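Local coordinates for similar to hydroxylamine oxidoreductase (Kuenenia stuttgartiensis, PDB 6H5L), which serves as the multihaem cytochrome subunit of a 60-haem reductase complex in an anammox bacterium, probably passing electrons along its chain of c-type haems, at the interface of chains A and B and the interface of chains A and C. Sequence-based numbering; all coordinates share one arbitrary frame. Chains: chain A/B, Similar to hydroxylamine oxidoreductase; chain C, Conserved hypothetical cytochrome protein.

Contact 1: the interface of chains A and B. Residues chain A 234-238, 445-446, 465-466; chain B 481, 485-486.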
loop_
_atom_site.group_PDB
_atom_site.type_symbol
_atom_site.label_atom_id
_atom_site.label_comp_id
_atom_site.label_asym_id
_atom_site.label_seq_id
_atom_site.Cartn_x
_atom_site.Cartn_y
_atom_site.Cartn_z
ATOM N N MET A 234 9.277 -33.608 -28.400
ATOM C CA MET A 234 10.310 -34.182 -27.554
ATOM C C MET A 234 10.627 -35.575 -28.070
ATOM O O MET A 234 9.905 -36.129 -28.902
ATOM C CB MET A 234 9.870 -34.231 -26.087
ATOM C CG MET A 234 8.548 -34.956 -25.873
ATOM S SD MET A 234 8.118 -35.176 -24.137
ATOM C CE MET A 234 9.389 -36.325 -23.616
ATOM N N GLY A 235 11.720 -36.142 -27.574
ATOM C CA GLY A 235 12.006 -37.535 -27.811
ATOM C C GLY A 235 13.117 -37.815 -28.801
ATOM O O GLY A 235 13.831 -36.918 -29.263
ATOM N N PRO A 236 13.264 -39.092 -29.161
ATOM C CA PRO A 236 14.467 -39.516 -29.893
ATOM C C PRO A 236 14.506 -39.078 -31.347
ATOM O O PRO A 236 15.603 -38.967 -31.907
ATOM C CB PRO A 236 14.429 -41.046 -29.768
ATOM C CG PRO A 236 13.454 -41.334 -28.657
ATOM C CD PRO A 236 12.450 -40.237 -28.724
ATOM N N ASP A 237 13.365 -38.849 -31.992
ATOM C CA ASP A 237 13.383 -38.421 -33.385
ATOM C C ASP A 237 13.196 -36.919 -33.551
ATOM O O ASP A 237 13.314 -36.417 -34.674
ATOM C CB ASP A 237 12.317 -39.172 -34.198
ATOM C CG ASP A 237 10.914 -38.941 -33.681
ATOM O OD1 ASP A 237 10.739 -38.845 -32.449
ATOM O OD2 ASP A 237 9.986 -38.858 -34.513
ATOM N N HIS A 238 12.906 -36.195 -32.472
ATOM C CA HIS A 238 12.855 -34.738 -32.488
ATOM C C HIS A 238 12.955 -34.204 -31.064
ATOM O O HIS A 238 11.935 -33.853 -30.458
ATOM C CB HIS A 238 11.577 -34.236 -33.169
ATOM C CG HIS A 238 10.375 -35.091 -32.916
ATOM N ND1 HIS A 238 9.770 -35.182 -31.681
ATOM C CD2 HIS A 238 9.660 -35.889 -33.744
ATOM C CE1 HIS A 238 8.736 -36.003 -31.759
ATOM N NE2 HIS A 238 8.650 -36.445 -33.000
ATOM N N MET A 445 11.590 -48.999 -37.769
ATOM C CA MET A 445 11.574 -48.204 -36.548
ATOM C C MET A 445 10.272 -48.389 -35.779
ATOM O O MET A 445 10.252 -48.277 -34.549
ATOM C CB MET A 445 11.762 -46.727 -36.896
ATOM C CG MET A 445 12.625 -45.936 -35.943
ATOM S SD MET A 445 14.368 -46.055 -36.376
ATOM C CE MET A 445 15.086 -45.023 -35.107
ATOM N N PHE A 446 9.182 -48.683 -36.488
ATOM C CA PHE A 446 7.833 -48.668 -35.937
ATOM C C PHE A 446 7.272 -50.060 -35.692
ATOM O O PHE A 446 6.577 -50.275 -34.693
ATOM C CB PHE A 446 6.887 -47.909 -36.880
ATOM C CG PHE A 446 7.290 -46.477 -37.145
ATOM C CD1 PHE A 446 8.389 -46.180 -37.935
ATOM C CD2 PHE A 446 6.547 -45.431 -36.628
ATOM C CE1 PHE A 446 8.754 -44.869 -38.178
ATOM C CE2 PHE A 446 6.905 -44.119 -36.869
ATOM C CZ PHE A 446 8.009 -43.839 -37.648
ATOM N N PHE A 465 17.529 -41.805 -38.290
ATOM C CA PHE A 465 16.237 -41.334 -37.812
ATOM C C PHE A 465 16.220 -40.982 -36.330
ATOM O O PHE A 465 15.270 -40.331 -35.882
ATOM C CB PHE A 465 15.145 -42.379 -38.097
ATOM C CG PHE A 465 13.747 -41.835 -37.997
ATOM C CD1 PHE A 465 13.228 -41.036 -39.003
ATOM C CD2 PHE A 465 12.952 -42.121 -36.899
ATOM C CE1 PHE A 465 11.944 -40.531 -38.916
ATOM C CE2 PHE A 465 11.666 -41.618 -36.805
ATOM C CZ PHE A 465 11.161 -40.823 -37.817
ATOM N N TRP A 466 17.224 -41.392 -35.558
ATOM C CA TRP A 466 17.310 -41.017 -34.152
ATOM C C TRP A 466 18.507 -40.119 -33.871
ATOM O O TRP A 466 18.343 -38.983 -33.420
ATOM C CB TRP A 466 17.390 -42.268 -33.266
ATOM C CG TRP A 466 16.085 -42.746 -32.733
ATOM C CD1 TRP A 466 14.842 -42.334 -33.108
ATOM C CD2 TRP A 466 15.893 -43.732 -31.713
ATOM N NE1 TRP A 466 13.884 -43.010 -32.389
ATOM C CE2 TRP A 466 14.505 -43.874 -31.527
ATOM C CE3 TRP A 466 16.762 -44.513 -30.942
ATOM C CZ2 TRP A 466 13.963 -44.761 -30.597
ATOM C CZ3 TRP A 466 16.222 -45.394 -30.021
ATOM C CH2 TRP A 466 14.837 -45.511 -29.856
ATOM N N ASP B 481 4.654 -39.040 -26.318
ATOM C CA ASP B 481 6.014 -39.391 -26.718
ATOM C C ASP B 481 6.546 -40.556 -25.894
ATOM O O ASP B 481 7.161 -41.482 -26.435
ATOM C CB ASP B 481 6.932 -38.176 -26.592
ATOM C CG ASP B 481 8.304 -38.422 -27.192
ATOM O OD1 ASP B 481 8.396 -38.604 -28.425
ATOM O OD2 ASP B 481 9.291 -38.432 -26.429
ATOM N N TRP B 485 7.504 -43.547 -28.278
ATOM C CA TRP B 485 8.936 -43.545 -28.556
ATOM C C TRP B 485 9.782 -44.076 -27.406
ATOM O O TRP B 485 10.905 -44.532 -27.646
ATOM C CB TRP B 485 9.401 -42.137 -28.936
ATOM C CG TRP B 485 9.116 -41.806 -30.369
ATOM C CD1 TRP B 485 8.328 -40.796 -30.839
ATOM C CD2 TRP B 485 9.601 -42.506 -31.520
ATOM N NE1 TRP B 485 8.301 -40.817 -32.214
ATOM C CE2 TRP B 485 9.074 -41.859 -32.656
ATOM C CE3 TRP B 485 10.433 -43.615 -31.702
ATOM C CZ2 TRP B 485 9.354 -42.284 -33.953
ATOM C CZ3 TRP B 485 10.708 -44.035 -32.989
ATOM C CH2 TRP B 485 10.171 -43.372 -34.098
ATOM N N TRP B 486 9.289 -44.018 -26.173
ATOM C CA TRP B 486 9.939 -44.720 -25.075
ATOM C C TRP B 486 9.341 -46.100 -24.851
ATOM O O TRP B 486 9.922 -46.904 -24.113
ATOM C CB TRP B 486 9.839 -43.917 -23.767
ATOM C CG TRP B 486 10.324 -42.484 -23.822
ATOM C CD1 TRP B 486 10.532 -41.718 -24.934
ATOM C CD2 TRP B 486 10.651 -41.652 -22.701
ATOM N NE1 TRP B 486 10.965 -40.465 -24.575
ATOM C CE2 TRP B 486 11.049 -40.400 -23.209
ATOM C CE3 TRP B 486 10.648 -41.846 -21.315
ATOM C CZ2 TRP B 486 11.438 -39.346 -22.382
ATOM C CZ3 TRP B 486 11.036 -40.799 -20.496
ATOM C CH2 TRP B 486 11.425 -39.565 -21.032
#
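Near the start of the long C-terminal helix 480-513, chain B of this octahaem, hydroxylamine-oxidoreductase-like cytochrome inserts B:Trp485 into chain A, beside the loop 234-238 that directly follows a haem-binding CXXCH motif. B:Trp485 buries 123 Å² here. Its CG stands anti to the carbonyl carbon (chi1 -81°), which sends the six-membered ring towards helices 443-446 and 455-476 of chain A. The carboxylate of A:Asp237 lies over one face of the indole, OD1 3.1 Å from B:Trp485 NE1. The indole N-H is not aimed at the carboxylate, which lies above the ring, so the pair is a face contact and not a hydrogen bond. At the far rim, A:Phe465 CE2 is 3.6 Å from B:Trp485 CH2, and the two side chains cross at about a right angle. A:Trp466 meets the six-membered ring edge to face, planes 64° apart, with NE1 3.4 Å from B:Trp485 CZ3. Its own indole is held between A:Met445 CE and A:Pro236 CB on opposite faces. Rigid A:Pro236 also supports the base of the intruding tryptophan, its CD 3.6 Å from B:Trp485 CB. One turn earlier, B:Asp481 has CG anti to the backbone N (chi1 -171°) and brings OD1 to 2.9 Å from the carbonyl oxygen of A:Met234. This close approach of two acceptors may be coordinate error, though a protonated carboxyl is possible. Flexible A:Met234 reaches past the carboxylate, its CE 3.9 Å from B:Trp486 CZ2.

Contact 2: the interface of chains A and B. Residues chain A 87-91; chain B 271-272, 351-355.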
loop_
_atom_site.group_PDB
_atom_site.type_symbol
_atom_site.label_atom_id
_atom_site.label_comp_id
_atom_site.label_asym_id
_atom_site.label_seq_id
_atom_site.Cartn_x
_atom_site.Cartn_y
_atom_site.Cartn_z
ATOM N N ALA A 87 -21.197 -31.093 -13.037
ATOM C CA ALA A 87 -20.781 -32.351 -13.646
ATOM C C ALA A 87 -19.295 -32.344 -13.978
ATOM O O ALA A 87 -18.590 -33.320 -13.696
ATOM C CB ALA A 87 -21.606 -32.630 -14.903
ATOM N N THR A 88 -18.807 -31.258 -14.578
ATOM C CA THR A 88 -17.396 -31.093 -14.930
ATOM C C THR A 88 -16.965 -29.700 -14.492
ATOM O O THR A 88 -16.815 -28.792 -15.324
ATOM C CB THR A 88 -17.164 -31.289 -16.429
ATOM O OG1 THR A 88 -17.943 -30.335 -17.161
ATOM C CG2 THR A 88 -17.570 -32.694 -16.862
ATOM N N PRO A 89 -16.750 -29.495 -13.190
ATOM C CA PRO A 89 -16.401 -28.146 -12.710
ATOM C C PRO A 89 -15.122 -27.587 -13.308
ATOM O O PRO A 89 -14.997 -26.361 -13.438
ATOM C CB PRO A 89 -16.274 -28.336 -11.192
ATOM C CG PRO A 89 -16.049 -29.808 -11.006
ATOM C CD PRO A 89 -16.846 -30.463 -12.086
ATOM N N GLY A 90 -14.163 -28.442 -13.664
ATOM C CA GLY A 90 -12.913 -27.948 -14.219
ATOM C C GLY A 90 -13.097 -27.236 -15.546
ATOM O O GLY A 90 -12.468 -26.205 -15.801
ATOM N N ILE A 91 -13.963 -27.773 -16.407
ATOM C CA ILE A 91 -14.187 -27.164 -17.716
ATOM C C ILE A 91 -14.834 -25.794 -17.563
ATOM O O ILE A 91 -14.472 -24.837 -18.259
ATOM C CB ILE A 91 -15.033 -28.097 -18.601
ATOM C CG1 ILE A 91 -14.208 -29.308 -19.035
ATOM C CG2 ILE A 91 -15.552 -27.356 -19.812
ATOM C CD1 ILE A 91 -14.975 -30.281 -19.892
ATOM N N PRO B 271 -11.777 -28.696 -7.909
ATOM C CA PRO B 271 -11.197 -29.007 -9.227
ATOM C C PRO B 271 -11.517 -27.911 -10.232
ATOM O O PRO B 271 -12.682 -27.578 -10.457
ATOM C CB PRO B 271 -11.866 -30.336 -9.606
ATOM C CG PRO B 271 -12.456 -30.864 -8.326
ATOM C CD PRO B 271 -12.810 -29.665 -7.515
ATOM N N GLY B 272 -10.471 -27.348 -10.835
ATOM C CA GLY B 272 -10.637 -26.293 -11.815
ATOM C C GLY B 272 -10.247 -24.924 -11.297
ATOM O O GLY B 272 -9.632 -24.132 -12.018
ATOM N N ALA B 351 -13.804 -37.196 -14.241
ATOM C CA ALA B 351 -15.059 -36.524 -14.559
ATOM C C ALA B 351 -15.130 -35.116 -13.982
ATOM O O ALA B 351 -15.987 -34.331 -14.403
ATOM C CB ALA B 351 -16.248 -37.345 -14.061
ATOM N N LYS B 352 -14.258 -34.780 -13.031
ATOM C CA LYS B 352 -14.251 -33.435 -12.470
ATOM C C LYS B 352 -13.767 -32.392 -13.471
ATOM O O LYS B 352 -14.054 -31.204 -13.295
ATOM C CB LYS B 352 -13.383 -33.400 -11.212
ATOM C CG LYS B 352 -13.884 -34.302 -10.092
ATOM C CD LYS B 352 -12.895 -34.370 -8.941
ATOM C CE LYS B 352 -13.461 -35.163 -7.781
ATOM N NZ LYS B 352 -14.711 -34.538 -7.269
ATOM N N CYS B 353 -13.037 -32.805 -14.508
ATOM C CA CYS B 353 -12.572 -31.884 -15.534
ATOM C C CYS B 353 -12.770 -32.412 -16.947
ATOM O O CYS B 353 -12.426 -31.712 -17.905
ATOM C CB CYS B 353 -11.090 -31.547 -15.328
ATOM S SG CYS B 353 -10.622 -31.077 -13.644
ATOM N N HIS B 354 -13.298 -33.621 -17.106
ATOM C CA HIS B 354 -13.576 -34.190 -18.413
ATOM C C HIS B 354 -14.952 -34.834 -18.400
ATOM O O HIS B 354 -15.526 -35.105 -17.341
ATOM C CB HIS B 354 -12.533 -35.240 -18.822
ATOM C CG HIS B 354 -11.139 -34.706 -18.928
ATOM N ND1 HIS B 354 -10.686 -34.026 -20.038
ATOM C CD2 HIS B 354 -10.094 -34.764 -18.070
ATOM C CE1 HIS B 354 -9.424 -33.682 -19.855
ATOM N NE2 HIS B 354 -9.040 -34.118 -18.668
ATOM N N SER B 355 -15.481 -35.077 -19.594
ATOM C CA SER B 355 -16.677 -35.893 -19.711
ATOM C C SER B 355 -16.343 -37.343 -19.384
ATOM O O SER B 355 -15.214 -37.803 -19.583
ATOM C CB SER B 355 -17.270 -35.787 -21.116
ATOM O OG SER B 355 -16.382 -36.308 -22.090
#
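Main chain meets main chain where the N-terminal end of helix 89-97 of chain A rests on the haem-binding CXXCH motif of chain B, whose segment CAKC is followed by B:His354, the proximal histidine. The hydrogen bond runs from the backbone N of A:Gly90 to the carbonyl oxygen of B:Lys352, 2.8 Å long and 164° at the hydrogen. It arrives nearly along the C=O axis, and the partial positive charge at a helix start probably strengthens it. A:Pro89 suits the first turn because its ring fixes the backbone and its nitrogen has no hydrogen to offer; its CD and CG lie against that same B:Lys352 oxygen. The lysine side chain contributes little, since it runs away from chain A.

One further polar pair comes close. The carbonyl oxygens of A:Ala87 and B:Ala351 are modelled 2.9 Å apart, a clash of two acceptors that at this resolution may reflect coordinate error.

Van der Waals contacts, several of carbon against carbonyl oxygen, complete the fit. A:Thr88 turns its methyl CG2 towards the carbonyl oxygen of B:His354, while OG1 takes the crowded position between the backbone N and carbonyl carbon (chi1 59°). A:Ile91 lays CG1 beside the carbonyl oxygen of B:Cys353. Lacking a side chain, A:Gly90 lets the backbones draw together: its CA is 3.7 Å from B:Gly272 CA and 3.9 Å from B:Cys353 SG, the sulfur of a haem-attaching cysteine.

Contact 3: the interface of chains A and C. Residues chain A 71, 76, 79, 82-83; chain C 77, 79-81, 83.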
loop_
_atom_site.group_PDB
_atom_site.type_symbol
_atom_site.label_atom_id
_atom_site.label_comp_id
_atom_site.label_asym_id
_atom_site.label_seq_id
_atom_site.Cartn_x
_atom_site.Cartn_y
_atom_site.Cartn_z
ATOM N N PHE A 71 -31.824 -29.546 -24.872
ATOM C CA PHE A 71 -31.135 -28.328 -24.462
ATOM C C PHE A 71 -30.706 -27.501 -25.667
ATOM O O PHE A 71 -30.644 -26.268 -25.580
ATOM C CB PHE A 71 -29.931 -28.678 -23.590
ATOM C CG PHE A 71 -30.235 -29.687 -22.519
ATOM C CD1 PHE A 71 -31.114 -29.383 -21.491
ATOM C CD2 PHE A 71 -29.641 -30.938 -22.537
ATOM C CE1 PHE A 71 -31.398 -30.308 -20.506
ATOM C CE2 PHE A 71 -29.919 -31.868 -21.555
ATOM C CZ PHE A 71 -30.799 -31.553 -20.538
ATOM N N ARG A 76 -31.262 -23.555 -24.699
ATOM C CA ARG A 76 -31.041 -23.367 -23.265
ATOM C C ARG A 76 -29.539 -23.363 -22.975
ATOM O O ARG A 76 -28.964 -24.314 -22.443
ATOM C CB ARG A 76 -31.766 -24.445 -22.471
ATOM C CG ARG A 76 -33.279 -24.418 -22.629
ATOM C CD ARG A 76 -33.857 -23.087 -22.172
ATOM N NE ARG A 76 -33.527 -22.799 -20.780
ATOM C CZ ARG A 76 -34.267 -23.180 -19.743
ATOM N NH1 ARG A 76 -35.385 -23.866 -19.939
ATOM N NH2 ARG A 76 -33.888 -22.874 -18.509
ATOM N N LEU A 79 -28.660 -23.923 -19.250
ATOM C CA LEU A 79 -28.633 -25.262 -18.672
ATOM C C LEU A 79 -27.308 -25.966 -18.923
ATOM O O LEU A 79 -26.920 -26.841 -18.140
ATOM C CB LEU A 79 -29.792 -26.098 -19.220
ATOM C CG LEU A 79 -31.174 -25.696 -18.700
ATOM C CD1 LEU A 79 -32.267 -26.503 -19.380
ATOM C CD2 LEU A 79 -31.237 -25.862 -17.188
ATOM N N ILE A 82 -25.396 -24.646 -15.893
ATOM C CA ILE A 82 -25.945 -25.081 -14.607
ATOM C C ILE A 82 -25.589 -26.538 -14.329
ATOM O O ILE A 82 -25.276 -26.911 -13.192
ATOM C CB ILE A 82 -27.469 -24.855 -14.572
ATOM C CG1 ILE A 82 -27.790 -23.364 -14.694
ATOM C CG2 ILE A 82 -28.073 -25.430 -13.295
ATOM C CD1 ILE A 82 -29.249 -23.077 -14.968
ATOM N N CYS A 83 -25.619 -27.381 -15.362
ATOM C CA CYS A 83 -25.320 -28.797 -15.178
ATOM C C CYS A 83 -23.818 -29.047 -15.127
ATOM O O CYS A 83 -23.312 -29.650 -14.175
ATOM C CB CYS A 83 -25.952 -29.616 -16.301
ATOM S SG CYS A 83 -25.930 -31.406 -16.058
ATOM N N THR C 77 -25.700 -32.268 -10.122
ATOM C CA THR C 77 -26.087 -32.253 -11.527
ATOM C C THR C 77 -27.598 -32.230 -11.724
ATOM O O THR C 77 -28.056 -32.302 -12.870
ATOM C CB THR C 77 -25.494 -33.470 -12.245
ATOM O OG1 THR C 77 -25.975 -34.668 -11.628
ATOM C CG2 THR C 77 -23.977 -33.442 -12.167
ATOM N N ILE C 79 -30.420 -30.477 -12.412
ATOM C CA ILE C 79 -30.804 -29.171 -12.943
ATOM C C ILE C 79 -32.289 -28.934 -12.699
ATOM O O ILE C 79 -33.037 -29.891 -12.446
ATOM C CB ILE C 79 -30.484 -29.062 -14.441
ATOM C CG1 ILE C 79 -31.266 -30.119 -15.227
ATOM C CG2 ILE C 79 -28.996 -29.198 -14.669
ATOM C CD1 ILE C 79 -31.243 -29.915 -16.725
ATOM N N PRO C 80 -32.759 -27.689 -12.754
ATOM C CA PRO C 80 -34.204 -27.463 -12.830
ATOM C C PRO C 80 -34.744 -27.996 -14.147
ATOM O O PRO C 80 -34.080 -27.932 -15.185
ATOM C CB PRO C 80 -34.336 -25.939 -12.743
ATOM C CG PRO C 80 -33.033 -25.462 -12.188
ATOM C CD PRO C 80 -32.004 -26.427 -12.673
ATOM N N TRP C 81 -35.958 -28.533 -14.102
ATOM C CA TRP C 81 -36.619 -29.033 -15.299
ATOM C C TRP C 81 -37.795 -28.152 -15.701
ATOM O O TRP C 81 -38.789 -28.639 -16.244
ATOM C CB TRP C 81 -37.055 -30.484 -15.109
ATOM C CG TRP C 81 -35.881 -31.411 -15.092
ATOM C CD1 TRP C 81 -35.276 -31.948 -13.995
ATOM C CD2 TRP C 81 -35.143 -31.883 -16.229
ATOM N NE1 TRP C 81 -34.220 -32.736 -14.377
ATOM C CE2 TRP C 81 -34.115 -32.712 -15.742
ATOM C CE3 TRP C 81 -35.257 -31.690 -17.609
ATOM C CZ2 TRP C 81 -33.207 -33.350 -16.584
ATOM C CZ3 TRP C 81 -34.353 -32.324 -18.444
ATOM C CH2 TRP C 81 -33.341 -33.143 -17.928
ATOM N N ILE C 83 -37.614 -26.504 -18.140
ATOM C CA ILE C 83 -37.599 -26.711 -19.585
ATOM C C ILE C 83 -38.724 -27.648 -20.007
ATOM O O ILE C 83 -39.219 -27.569 -21.137
ATOM C CB ILE C 83 -36.214 -27.238 -20.018
ATOM C CG1 ILE C 83 -36.115 -27.345 -21.540
ATOM C CG2 ILE C 83 -35.913 -28.576 -19.353
ATOM C CD1 ILE C 83 -34.750 -27.781 -22.023
#
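Two isoleucines of chain C, C:Ile79 and C:Ile83, point their branches into a greasy surface of chain A. C:Ile79 has CG1 in the crowded position between backbone N and carbonyl carbon (chi1 61°), turning CG2 towards A:Cys83 and the CG1-CD1 arm towards A:Phe71. CG2 lies 3.5 Å from A:Cys83 CB, while CD1 meets the phenyl ring tip to tip, 3.8 Å from A:Phe71 CE1. A:Leu79 crosses C:Ile79 at about a right angle. C:Ile83 is extended, CG1 anti to the backbone N (chi1 -175°), and slides antiparallel past A:Arg76, its CD1 3.7 Å from the aliphatic CG. The arginine bends at chi2 and chi3, setting its guanidinium over A:Leu79 CD1, which in turn is 3.8 Å from C:Ile83 CD1. C:Trp81 crosses A:Phe71 obliquely, CH2 4.0 Å from CZ, and has C:Ile79 CG1 against one face. C:Pro80 stiffens the loop and touches A:Ile82. Branched aliphatic side chains suit this junction: they pack on helix and ring surfaces without needing polar partners. A:Leu79, A:Ile82 and A:Cys83 sit on helix 77-87, which carries a CXXCH motif with A:Ile82 inside it and A:Cys83 as its second, haem-attaching cysteine; in chain C, C:Thr77 and C:Ile79 flank C:Met78, an axial haem ligand, which may help electrons cross.

Contact 4: the interface of chains A and B. Residues chain A 52-53, 60-63; chain B 355, 357-358, 361.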
loop_
_atom_site.group_PDB
_atom_site.type_symbol
_atom_site.label_atom_id
_atom_site.label_comp_id
_atom_site.label_asym_id
_atom_site.label_seq_id
_atom_site.Cartn_x
_atom_site.Cartn_y
_atom_site.Cartn_z
ATOM N N MET A 52 -12.267 -40.217 -32.229
ATOM C CA MET A 52 -13.425 -39.339 -32.104
ATOM C C MET A 52 -12.997 -37.932 -31.714
ATOM O O MET A 52 -13.531 -36.942 -32.233
ATOM C CB MET A 52 -14.403 -39.882 -31.060
ATOM C CG MET A 52 -15.146 -41.147 -31.433
ATOM S SD MET A 52 -16.344 -41.534 -30.141
ATOM C CE MET A 52 -17.112 -43.007 -30.800
ATOM N N TYR A 53 -12.035 -37.830 -30.797
ATOM C CA TYR A 53 -11.562 -36.548 -30.299
ATOM C C TYR A 53 -10.331 -36.032 -31.030
ATOM O O TYR A 53 -10.183 -34.818 -31.176
ATOM C CB TYR A 53 -11.259 -36.649 -28.799
ATOM C CG TYR A 53 -12.448 -37.078 -27.962
ATOM C CD1 TYR A 53 -13.381 -36.148 -27.514
ATOM C CD2 TYR A 53 -12.639 -38.412 -27.618
ATOM C CE1 TYR A 53 -14.470 -36.537 -26.751
ATOM C CE2 TYR A 53 -13.723 -38.808 -26.855
ATOM C CZ TYR A 53 -14.635 -37.867 -26.424
ATOM O OH TYR A 53 -15.714 -38.263 -25.666
ATOM N N TYR A 60 -15.692 -38.669 -35.285
ATOM C CA TYR A 60 -16.538 -38.408 -34.128
ATOM C C TYR A 60 -17.900 -39.072 -34.291
ATOM O O TYR A 60 -18.447 -39.145 -35.394
ATOM C CB TYR A 60 -16.714 -36.907 -33.900
ATOM C CG TYR A 60 -17.493 -36.586 -32.643
ATOM C CD1 TYR A 60 -16.930 -36.775 -31.388
ATOM C CD2 TYR A 60 -18.792 -36.102 -32.711
ATOM C CE1 TYR A 60 -17.638 -36.489 -30.235
ATOM C CE2 TYR A 60 -19.508 -35.810 -31.564
ATOM C CZ TYR A 60 -18.924 -36.005 -30.328
ATOM O OH TYR A 60 -19.629 -35.718 -29.181
ATOM N N GLU A 61 -18.440 -39.564 -33.181
ATOM C CA GLU A 61 -19.770 -40.145 -33.109
ATOM C C GLU A 61 -20.544 -39.488 -31.977
ATOM O O GLU A 61 -19.949 -39.052 -30.987
ATOM C CB GLU A 61 -19.709 -41.661 -32.878
ATOM C CG GLU A 61 -19.081 -42.443 -34.019
ATOM C CD GLU A 61 -18.992 -43.928 -33.725
ATOM O OE1 GLU A 61 -19.424 -44.344 -32.630
ATOM O OE2 GLU A 61 -18.490 -44.680 -34.586
ATOM N N PRO A 62 -21.868 -39.405 -32.095
ATOM C CA PRO A 62 -22.658 -38.707 -31.074
ATOM C C PRO A 62 -22.654 -39.448 -29.744
ATOM O O PRO A 62 -22.380 -40.648 -29.663
ATOM C CB PRO A 62 -24.070 -38.668 -31.678
ATOM C CG PRO A 62 -23.880 -38.917 -33.139
ATOM C CD PRO A 62 -22.696 -39.827 -33.236
ATOM N N MET A 63 -22.954 -38.698 -28.685
ATOM C CA MET A 63 -23.105 -39.275 -27.358
ATOM C C MET A 63 -24.228 -40.310 -27.346
ATOM O O MET A 63 -25.124 -40.307 -28.195
ATOM C CB MET A 63 -23.393 -38.183 -26.330
ATOM C CG MET A 63 -22.179 -37.387 -25.900
ATOM S SD MET A 63 -22.676 -35.920 -24.985
ATOM C CE MET A 63 -23.912 -36.618 -23.896
ATOM N N SER B 355 -15.481 -35.077 -19.594
ATOM C CA SER B 355 -16.677 -35.893 -19.711
ATOM C C SER B 355 -16.343 -37.343 -19.384
ATOM O O SER B 355 -15.214 -37.803 -19.583
ATOM C CB SER B 355 -17.270 -35.787 -21.116
ATOM O OG SER B 355 -16.382 -36.308 -22.090
ATOM N N ARG B 357 -17.348 -39.855 -20.985
ATOM C CA ARG B 357 -17.049 -40.529 -22.244
ATOM C C ARG B 357 -15.583 -40.355 -22.630
ATOM O O ARG B 357 -14.897 -41.330 -22.953
ATOM C CB ARG B 357 -17.965 -39.997 -23.344
ATOM C CG ARG B 357 -17.929 -40.799 -24.628
ATOM C CD ARG B 357 -18.574 -40.019 -25.757
ATOM N NE ARG B 357 -18.851 -40.853 -26.923
ATOM C CZ ARG B 357 -19.196 -40.373 -28.112
ATOM N NH1 ARG B 357 -19.296 -39.064 -28.296
ATOM N NH2 ARG B 357 -19.435 -41.200 -29.120
ATOM N N PHE B 358 -15.086 -39.115 -22.598
ATOM C CA PHE B 358 -13.694 -38.866 -22.966
ATOM C C PHE B 358 -12.739 -39.566 -22.010
ATOM O O PHE B 358 -11.707 -40.102 -22.431
ATOM C CB PHE B 358 -13.418 -37.363 -22.992
ATOM C CG PHE B 358 -11.989 -37.013 -23.311
ATOM C CD1 PHE B 358 -11.557 -36.947 -24.624
ATOM C CD2 PHE B 358 -11.081 -36.748 -22.298
ATOM C CE1 PHE B 358 -10.244 -36.628 -24.923
ATOM C CE2 PHE B 358 -9.766 -36.430 -22.589
ATOM C CZ PHE B 358 -9.348 -36.368 -23.904
ATOM N N THR B 361 -13.187 -43.442 -22.542
ATOM C CA THR B 361 -12.568 -43.776 -23.821
ATOM C C THR B 361 -11.050 -43.814 -23.703
ATOM O O THR B 361 -10.397 -44.698 -24.274
ATOM C CB THR B 361 -12.994 -42.772 -24.893
ATOM O OG1 THR B 361 -14.407 -42.866 -25.103
ATOM C CG2 THR B 361 -12.270 -43.034 -26.201
#
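In this octahaem cytochrome of the hydroxylamine oxidoreductase family, helix 356-389 of chain B starts just after a CXXCH haem motif and presses its first turn on chain A. The tight part is aromatic. B:Phe358 drives an edge into the phenol of A:Tyr53, planes 89° apart, with CD1 over the ring centre and 3.5 Å from CG. Both residues line haem pockets of their own chains. B:Phe358 has CG anti to the backbone N (chi1 178°), while its N-H bonds to B:Ser355 OG (3.1 Å), which caps the helix.

Equally close is the grip of B:Arg357. Fully extended, it ends in a guanidinium that holds the carbonyl oxygen of A:Glu61 with two nitrogens: NH1 at 2.8 Å, in the carbonyl plane, and NH2 at 2.9 Å, above it. A:Met52 lays its polarisable sulfur SD over one flat guanidinium face, 3.3 Å from NH2, and A:Met63 touches the other through CA. A:Tyr60 OH comes to the edge.

Looser is the flank beyond. The A:Glu61 carboxylate stays 4.7 Å from B:Arg357 (OE1 to NH2), perhaps a weak attraction. B:Thr361 buries 13 Å², its OG1 turned back to its own helix, 2.7 Å from B:Arg357 O.

Contacts 1, 2 and 4 are patches of the A-B interface, whereas contact 3 joins chain A to the dihaem partner C. Contacts 2 and 4 lie about 15 Å apart between C-alpha centres and share B:Ser355, which links the CXXCH loop to helix 356-389. Contact 3 is about 17 Å from contact 2, and helix 77-87 of chain A serves both: its motif residues in contact 3, its last residue, A:Ala87, in contact 2. Contact 1 stands farther off, about 29 Å from contact 4 and 47 Å from contact 3. The layout may bring haems of three chains together for electron transfer while contact 1 steadies the A-B pairing.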